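Local coordinates for pyridoxamine 5'-phosphate oxidase-related, FMN-binding protein (Mycobacterium smegmatis, PDB 6ECI) that binds and sequesters flavin-adenine dinucleotide, protecting mycobacteria against hypoxic and oxidative stress, at the interface of chains A and B. Residues are numbered along the deposited sequence; one frame, centred on the assembly and turned at random. Chains: chain A/B, Pyridoxamine 5'-phosphate oxidase-related, FMN-binding protein.

The interface of chains A and B. Residues chain A 127-129; chain B 104-107.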
# COMPACT_ATOMS: atom_id res chain seq x y z
N PHE A 127 -7.50 4.31 -12.24
CA PHE A 127 -8.60 3.37 -12.13
C PHE A 127 -9.92 4.11 -12.12
O PHE A 127 -10.08 5.12 -11.43
CB PHE A 127 -8.46 2.51 -10.87
CG PHE A 127 -9.29 1.26 -10.89
CD1 PHE A 127 -8.87 0.15 -11.60
CD2 PHE A 127 -10.49 1.20 -10.19
CE1 PHE A 127 -9.63 -1.01 -11.61
CE2 PHE A 127 -11.25 0.05 -10.20
CZ PHE A 127 -10.82 -1.06 -10.91
N ARG A 128 -10.88 3.59 -12.88
CA ARG A 128 -12.15 4.25 -13.12
C ARG A 128 -13.25 3.58 -12.32
O ARG A 128 -13.42 2.36 -12.38
CB ARG A 128 -12.50 4.23 -14.61
CG ARG A 128 -13.78 4.96 -14.96
CD ARG A 128 -13.53 6.01 -16.03
NE ARG A 128 -14.72 6.77 -16.41
CZ ARG A 128 -15.47 7.50 -15.58
NH1 ARG A 128 -15.16 7.63 -14.30
NH2 ARG A 128 -16.53 8.14 -16.06
N PHE A 129 -13.99 4.38 -11.55
CA PHE A 129 -15.13 3.87 -10.79
C PHE A 129 -16.45 4.20 -11.49
O PHE A 129 -17.26 4.98 -10.98
CB PHE A 129 -15.14 4.44 -9.37
CG PHE A 129 -13.95 4.05 -8.54
CD1 PHE A 129 -13.70 2.72 -8.25
CD2 PHE A 129 -13.08 5.02 -8.06
CE1 PHE A 129 -12.60 2.36 -7.49
CE2 PHE A 129 -11.98 4.66 -7.29
CZ PHE A 129 -11.74 3.33 -7.01
N LEU B 104 -17.51 0.93 -3.90
CA LEU B 104 -17.60 1.83 -5.05
C LEU B 104 -17.99 1.03 -6.29
O LEU B 104 -17.42 -0.05 -6.53
CB LEU B 104 -16.27 2.54 -5.28
CG LEU B 104 -15.82 3.63 -4.30
CD1 LEU B 104 -14.40 4.08 -4.62
CD2 LEU B 104 -16.78 4.81 -4.32
N PRO B 105 -18.93 1.50 -7.08
CA PRO B 105 -19.25 0.81 -8.33
C PRO B 105 -18.22 1.13 -9.40
O PRO B 105 -17.64 2.22 -9.42
CB PRO B 105 -20.62 1.38 -8.70
CG PRO B 105 -20.56 2.80 -8.18
CD PRO B 105 -19.68 2.77 -6.95
N TRP B 106 -17.98 0.18 -10.29
CA TRP B 106 -17.20 0.53 -11.47
C TRP B 106 -17.71 -0.16 -12.73
O TRP B 106 -18.11 -1.33 -12.70
CB TRP B 106 -15.69 0.26 -11.30
CG TRP B 106 -15.23 -0.86 -10.41
CD1 TRP B 106 -15.13 -0.83 -9.04
CD2 TRP B 106 -14.69 -2.12 -10.82
NE1 TRP B 106 -14.62 -2.02 -8.58
CE2 TRP B 106 -14.33 -2.83 -9.65
CE3 TRP B 106 -14.50 -2.74 -12.06
CZ2 TRP B 106 -13.80 -4.11 -9.68
CZ3 TRP B 106 -13.97 -4.02 -12.09
CH2 TRP B 106 -13.62 -4.69 -10.91
N THR B 107 -17.67 0.60 -13.83
CA THR B 107 -17.86 0.25 -15.24
C THR B 107 -19.01 -0.69 -15.60
O THR B 107 -19.69 -1.26 -14.75
CB THR B 107 -16.56 -0.31 -15.84
OG1 THR B 107 -16.85 -0.96 -17.08
CG2 THR B 107 -15.81 -1.27 -14.90
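A:Phe127 turns its ring toward B:Trp106 with CG anti to the backbone N (chi1 -163°), whereas A:Phe129 carries CG anti to the carbonyl carbon (chi1 -63°) and presents a ring face to B:Leu104. The first pair meets edge to face, the planes at 73° for the indole six-ring: the tip of A:Phe127, at CZ, stands over the tryptophan face, 4.0 Å from CD2, with CE2 alongside it. In the second pair the methyl CD1 of B:Leu104 sits over the middle of the A:Phe129 ring, 3.5 Å from its centroid, in a CH-pi contact. The same ring takes CD1 of B:Trp106 at its edge, in plane, 3.9 Å from its own CD1, so leucine touches the face and the indole the rim, roughly at right angles. The CB methylene of B:Trp106 lies 3.3 Å from the backbone carbonyl O of A:Arg128. The carbonyl oxygens of A:Phe129 and B:Pro105 can only accept and approach closely, a pairing that is doubtful at this resolution. The patch is thus chiefly aromatic and aliphatic: the end of strand 121-128 and the residue after it pack against a loop of the other subunit, with a twin across the two-fold axis. Because A:Phe127 and A:Phe129 also belong to the FAD pocket, the contact probably helps to set that wall of the site. Next to A:Phe129 CD1, CB of B:Leu104 lies 3.9 Å away.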